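Cystathionine beta-lyases/cystathionine gamma-synthases (Corynebacterium glutamicum, PDB 5X5H) probably catalyses the pyridoxal 5'-phosphate-dependent joining of O-succinyl-L-homoserine and L-cysteine into L,L-cystathionine, releasing succinate, in methionine biosynthesis. Local coordinates at residues I60-E64 and Y75-F79; H196-T202 and G214-T219. The contacts are given in a common frame with arbitrary orientation. Numbering follows the deposited sequence.

Interaction 1: residues I60-E64 and Y75-F79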
loop_
_atom_site.group_PDB
_atom_site.type_symbol
_atom_site.label_atom_id
_atom_site.label_comp_id
_atom_site.label_asym_id
_atom_site.label_seq_id
_atom_site.Cartn_x
_atom_site.Cartn_y
_atom_site.Cartn_z
ATOM N N ILE A 60 3.976 8.328 -10.958
ATOM C CA ILE A 60 5.456 8.248 -11.216
ATOM C C ILE A 60 5.919 9.581 -11.757
ATOM O O ILE A 60 6.952 10.136 -11.299
ATOM C CB ILE A 60 5.761 7.091 -12.189
ATOM C CG1 ILE A 60 5.253 5.786 -11.600
ATOM C CG2 ILE A 60 7.253 7.071 -12.530
ATOM C CD1 ILE A 60 5.398 4.562 -12.524
ATOM N N VAL A 61 5.209 10.188 -12.674
ATOM C CA VAL A 61 5.615 11.490 -13.258
ATOM C C VAL A 61 5.654 12.568 -12.191
ATOM O O VAL A 61 6.557 13.420 -12.186
ATOM C CB VAL A 61 4.690 11.853 -14.439
ATOM C CG1 VAL A 61 4.944 13.297 -14.862
ATOM C CG2 VAL A 61 4.970 10.908 -15.566
ATOM N N ALA A 62 4.782 12.520 -11.190
ATOM C CA ALA A 62 4.852 13.484 -10.072
ATOM C C ALA A 62 6.189 13.440 -9.369
ATOM O O ALA A 62 6.823 14.487 -9.086
ATOM C CB ALA A 62 3.665 13.351 -9.111
ATOM N N LEU A 63 6.639 12.231 -9.077
ATOM C CA LEU A 63 7.977 12.050 -8.480
ATOM C C LEU A 63 9.113 12.579 -9.341
ATOM O O LEU A 63 9.980 13.371 -8.870
ATOM C CB LEU A 63 8.205 10.608 -8.137
ATOM C CG LEU A 63 9.625 10.235 -7.696
ATOM C CD1 LEU A 63 10.066 10.947 -6.424
ATOM C CD2 LEU A 63 9.783 8.763 -7.619
ATOM N N GLU A 64 9.070 12.200 -10.598
ATOM C CA GLU A 64 10.071 12.620 -11.584
ATOM C C GLU A 64 10.204 14.095 -11.680
ATOM O O GLU A 64 11.304 14.708 -11.639
ATOM C CB GLU A 64 9.672 12.084 -12.984
ATOM C CG GLU A 64 9.838 10.583 -13.077
ATOM C CD GLU A 64 9.374 9.941 -14.401
ATOM O OE1 GLU A 64 8.590 10.617 -15.171
ATOM O OE2 GLU A 64 9.726 8.763 -14.676
ATOM N N TYR A 75 14.076 17.945 -16.865
ATOM C CA TYR A 75 13.610 16.539 -17.154
ATOM C C TYR A 75 14.107 15.583 -16.091
ATOM O O TYR A 75 15.265 15.653 -15.610
ATOM C CB TYR A 75 14.151 16.121 -18.475
ATOM C CG TYR A 75 13.899 17.069 -19.633
ATOM C CD1 TYR A 75 12.593 17.220 -20.098
ATOM C CD2 TYR A 75 14.876 17.805 -20.184
ATOM C CE1 TYR A 75 12.287 18.094 -21.128
ATOM C CE2 TYR A 75 14.571 18.692 -21.243
ATOM C CZ TYR A 75 13.321 18.858 -21.609
ATOM O OH TYR A 75 13.009 19.779 -22.626
ATOM N N GLY A 76 13.287 14.589 -15.810
ATOM C CA GLY A 76 13.548 13.539 -14.895
ATOM C C GLY A 76 12.845 12.268 -15.260
ATOM O O GLY A 76 11.706 12.287 -15.700
ATOM N N ARG A 77 13.476 11.094 -15.049
ATOM C CA ARG A 77 12.831 9.822 -15.267
ATOM C C ARG A 77 13.229 8.838 -14.197
ATOM O O ARG A 77 14.435 8.794 -13.823
ATOM C CB ARG A 77 13.114 9.217 -16.622
ATOM C CG ARG A 77 12.741 10.114 -17.858
ATOM C CD ARG A 77 11.241 10.159 -18.074
ATOM N NE ARG A 77 10.939 11.140 -19.125
ATOM C CZ ARG A 77 9.734 11.509 -19.516
ATOM N NH1 ARG A 77 8.690 10.932 -19.012
ATOM N NH2 ARG A 77 9.606 12.452 -20.431
ATOM N N ALA A 78 12.261 8.080 -13.667
ATOM C CA ALA A 78 12.423 7.163 -12.562
ATOM C C ALA A 78 12.467 5.756 -12.992
ATOM O O ALA A 78 11.921 5.286 -13.983
ATOM C CB ALA A 78 11.330 7.348 -11.550
ATOM N N PHE A 79 13.192 4.961 -12.181
ATOM C CA PHE A 79 13.504 3.590 -12.428
ATOM C C PHE A 79 13.356 2.737 -11.137
ATOM O O PHE A 79 13.353 3.298 -10.046
ATOM C CB PHE A 79 14.926 3.423 -13.008
ATOM C CG PHE A 79 15.081 4.165 -14.326
ATOM C CD1 PHE A 79 14.617 3.633 -15.481
ATOM C CD2 PHE A 79 15.514 5.493 -14.344
ATOM C CE1 PHE A 79 14.693 4.309 -16.706
ATOM C CE2 PHE A 79 15.626 6.201 -15.502
ATOM C CZ PHE A 79 15.164 5.627 -16.669
HETATM O O HOH W 1 7.860 8.771 -17.188
HETATM O O HOH W 2 8.846 13.228 -16.179
#

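Interaction 2: residues H196-T202 and G214-T219. With PLP (pyridoxal-5'-phosphate), chain B.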
loop_
_atom_site.group_PDB
_atom_site.type_symbol
_atom_site.label_atom_id
_atom_site.label_comp_id
_atom_site.label_asym_id
_atom_site.label_seq_id
_atom_site.Cartn_x
_atom_site.Cartn_y
_atom_site.Cartn_z
ATOM N N HIS A 196 26.339 16.702 -17.410
ATOM C CA HIS A 196 25.334 16.459 -18.474
ATOM C C HIS A 196 24.073 15.793 -17.920
ATOM O O HIS A 196 22.947 16.040 -18.422
ATOM C CB HIS A 196 25.882 15.694 -19.656
ATOM C CG HIS A 196 27.000 16.414 -20.332
ATOM N ND1 HIS A 196 28.328 16.275 -19.964
ATOM C CD2 HIS A 196 26.975 17.284 -21.384
ATOM C CE1 HIS A 196 29.077 17.072 -20.746
ATOM N NE2 HIS A 196 28.276 17.671 -21.623
ATOM N N ALA A 197 24.255 14.915 -16.954
ATOM C CA ALA A 197 23.141 14.226 -16.322
ATOM C C ALA A 197 23.561 13.944 -14.868
ATOM O O ALA A 197 24.716 13.916 -14.499
ATOM C CB ALA A 197 22.752 12.964 -17.052
ATOM N N VAL A 198 22.520 13.691 -14.052
ATOM C CA VAL A 198 22.690 13.367 -12.627
ATOM C C VAL A 198 21.904 12.117 -12.345
ATOM O O VAL A 198 20.748 12.014 -12.772
ATOM C CB VAL A 198 22.290 14.510 -11.683
ATOM C CG1 VAL A 198 22.275 14.101 -10.246
ATOM C CG2 VAL A 198 23.237 15.688 -11.877
ATOM N N LEU A 199 22.506 11.203 -11.600
ATOM C CA LEU A 199 21.893 9.963 -11.156
ATOM C C LEU A 199 21.692 9.993 -9.663
ATOM O O LEU A 199 22.614 10.344 -8.919
ATOM C CB LEU A 199 22.784 8.822 -11.567
ATOM C CG LEU A 199 22.556 7.310 -11.298
ATOM C CD1 LEU A 199 22.650 6.936 -9.856
ATOM C CD2 LEU A 199 21.354 6.740 -11.841
ATOM N N HIS A 200 20.576 9.444 -9.197
ATOM C CA HIS A 200 20.324 9.128 -7.830
ATOM C C HIS A 200 19.865 7.715 -7.596
ATOM O O HIS A 200 18.973 7.250 -8.294
ATOM C CB HIS A 200 19.178 10.030 -7.208
ATOM C CG HIS A 200 19.609 11.410 -7.021
ATOM N ND1 HIS A 200 19.418 12.462 -7.894
ATOM C CD2 HIS A 200 20.357 11.876 -6.013
ATOM C CE1 HIS A 200 20.031 13.530 -7.367
ATOM N NE2 HIS A 200 20.601 13.153 -6.227
ATOM N N SER A 201 20.329 7.081 -6.538
ATOM C CA SER A 201 19.619 5.976 -5.859
ATOM C C SER A 201 18.628 6.649 -4.876
ATOM O O SER A 201 19.085 7.155 -3.875
ATOM C CB SER A 201 20.554 5.119 -5.128
ATOM O OG SER A 201 19.766 4.228 -4.291
ATOM N N THR A 202 17.343 6.705 -5.180
ATOM C CA THR A 202 16.366 7.274 -4.273
ATOM C C THR A 202 16.106 6.383 -3.113
ATOM O O THR A 202 15.476 6.790 -2.108
ATOM C CB THR A 202 15.100 7.638 -5.017
ATOM O OG1 THR A 202 14.470 6.450 -5.558
ATOM C CG2 THR A 202 15.316 8.563 -6.175
ATOM N N GLY A 214 14.657 2.527 -5.400
ATOM C CA GLY A 214 14.357 3.323 -6.580
ATOM C C GLY A 214 15.570 4.067 -7.117
ATOM O O GLY A 214 16.552 4.256 -6.403
ATOM N N GLY A 215 15.502 4.466 -8.395
ATOM C CA GLY A 215 16.500 5.323 -9.031
ATOM C C GLY A 215 15.900 6.407 -9.826
ATOM O O GLY A 215 14.678 6.368 -10.121
ATOM N N LEU A 216 16.686 7.426 -10.169
ATOM C CA LEU A 216 16.176 8.510 -10.928
ATOM C C LEU A 216 17.296 9.190 -11.658
ATOM O O LEU A 216 18.399 9.312 -11.103
ATOM C CB LEU A 216 15.409 9.435 -10.019
ATOM C CG LEU A 216 14.149 10.191 -10.579
ATOM C CD1 LEU A 216 13.124 10.379 -9.544
ATOM C CD2 LEU A 216 14.520 11.482 -11.304
ATOM N N VAL A 217 17.063 9.649 -12.879
ATOM C CA VAL A 217 18.015 10.377 -13.722
ATOM C C VAL A 217 17.426 11.688 -14.071
ATOM O O VAL A 217 16.252 11.727 -14.500
ATOM C CB VAL A 217 18.382 9.606 -14.955
ATOM C CG1 VAL A 217 19.407 10.390 -15.787
ATOM C CG2 VAL A 217 18.920 8.243 -14.649
ATOM N N VAL A 218 18.212 12.781 -13.922
ATOM C CA VAL A 218 17.773 14.076 -14.307
ATOM C C VAL A 218 18.744 14.727 -15.334
ATOM O O VAL A 218 19.959 14.394 -15.356
ATOM C CB VAL A 218 17.551 15.033 -13.164
ATOM C CG1 VAL A 218 16.500 14.511 -12.156
ATOM C CG2 VAL A 218 18.825 15.310 -12.450
ATOM N N THR A 219 18.211 15.611 -16.172
ATOM C CA THR A 219 18.981 16.279 -17.210
ATOM C C THR A 219 18.278 17.509 -17.663
ATOM O O THR A 219 17.097 17.621 -17.498
ATOM C CB THR A 219 19.173 15.279 -18.321
ATOM O OG1 THR A 219 20.059 15.817 -19.391
ATOM C CG2 THR A 219 17.949 14.845 -19.043
HETATM N N1 PLP B . 25.150 4.763 -6.139
HETATM C C2 PLP B . 25.477 4.927 -4.876
HETATM C C2A PLP B . 26.414 6.044 -4.562
HETATM C C3 PLP B . 24.840 4.218 -3.914
HETATM O O3 PLP B . 25.118 4.369 -2.574
HETATM C C4 PLP B . 23.887 3.235 -4.231
HETATM C C4A PLP B . 23.230 2.465 -3.159
HETATM C C5 PLP B . 23.663 2.947 -5.598
HETATM C C6 PLP B . 24.318 3.763 -6.504
HETATM C C5A PLP B . 22.753 1.826 -6.097
HETATM O O4P PLP B . 21.338 2.143 -5.872
HETATM P P PLP B . 20.294 0.983 -5.595
HETATM O O1P PLP B . 20.763 0.233 -4.364
HETATM O O2P PLP B . 19.041 1.821 -5.431
HETATM O O3P PLP B . 20.226 0.103 -6.846
HETATM O O HOH W 3 12.713 6.628 -7.763
#

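Interaction 1: residues I60-E64 and Y75-F79
The helical turn I60-E64 lies obliquely over the strand Y75-F79: their axes approach to 7.4 Å, and their N-to-C directions make an angle of 126°. The backbones come nearest at E64 and G76, whose CA atoms are 4.9 Å apart. G76 suits that spot because a CB here would sit 2.7 Å from E64 O, a clash.

E64 does most of the work. From its helix it reaches across to the strand, and its OE2 accepts a hydrogen bond from the backbone N of A78 at 2.8 Å, nearly straight at 164°. A78 N can be taken by a side chain because Y75-F79 is the last strand of its sheet within this chain. The sheet is the seven-stranded mixed one of the PLP-binding domain, built as in other fold-type I enzymes, and Y75, R77 and F79 bond through their backbones to strand 215-219 on the inner side. Q232 of helix 222-235 donates a second hydrogen bond to E64 OE2.

E64 OE1 is 3.9 Å from R77 NH1, a long salt bridge, and water 1 spans that gap, 2.8 Å from E64 OE1 and 2.9 Å from R77 NH1. Water 2 links E64 OE1 (2.8 Å) to G76 O (3.0 Å). The stronger partner of R77 is D225, which binds its NH2. Beside this polar patch, A78 CB meets I60 CG2 at 4.2 Å and L63 CD2 at 4.5 Å. I60 and L63 also touch A244 of helix 241-251.

Interaction 2: residues H196-T202 and G214-T219
G214 opens the second segment just before its strand starts, and its O takes a weak 2.8 Å hydrogen bond from T202 N. Strand 215-219 then runs antiparallel to both its neighbours, 75-79 and 197-201, in the mixed seven-stranded sheet of the fold-type I PLP domain. At G215, opposite S201, the CA approaches H200 O to 3.2 Å, while water 3 joins G215 O (3.1 Å) to T202 OG1 (2.8 Å). L216 and H200 form a hydrogen-bonded pair, L216 N to H200 O at 3.0 Å and H200 N to L216 O at 2.9 Å. V217 CG2 touches L199 CD2 at 4.0 Å, on the face where helix 82-93 packs. V218 N bonds to V198 O at 2.9 Å, and V198 N returns a 3.0 Å bond to V218 O. T219 OG1 donates to H196 O at 3.1 Å; D221 N also bonds to that hydroxyl.

At the other end S201 OG donates to phosphate oxygen O2P of PLP at 2.8 Å. PLP is also hydrogen-bonded to G82, M83 and T203, and to Y52 and R54 of the second subunit. Strand pairing runs right up to S201, consistent with a fixed position for its phosphate-binding hydroxyl.

How the interactions relate
Following the chain from the N terminus, helix 58-70 runs out, the chain turns, and it comes back as strand 75-79; interaction 1 closes this short loop. Interaction 2 opens only much later, when strand 197-201 is followed by a loop without helix or strand and then by strand 215-219. The two contacts are therefore in series, neither nested nor crossed. In space they meet, with centres 9 Å apart, because strand 75-79 lies next to strand 215-219: R77 N is 2.9 Å from V217 O, and F79 N is 2.9 Å from G215 O, both probable hydrogen bonds. Helix 58-70 packs on strand 75-79 and, through L63 and V67, on L216 and V218.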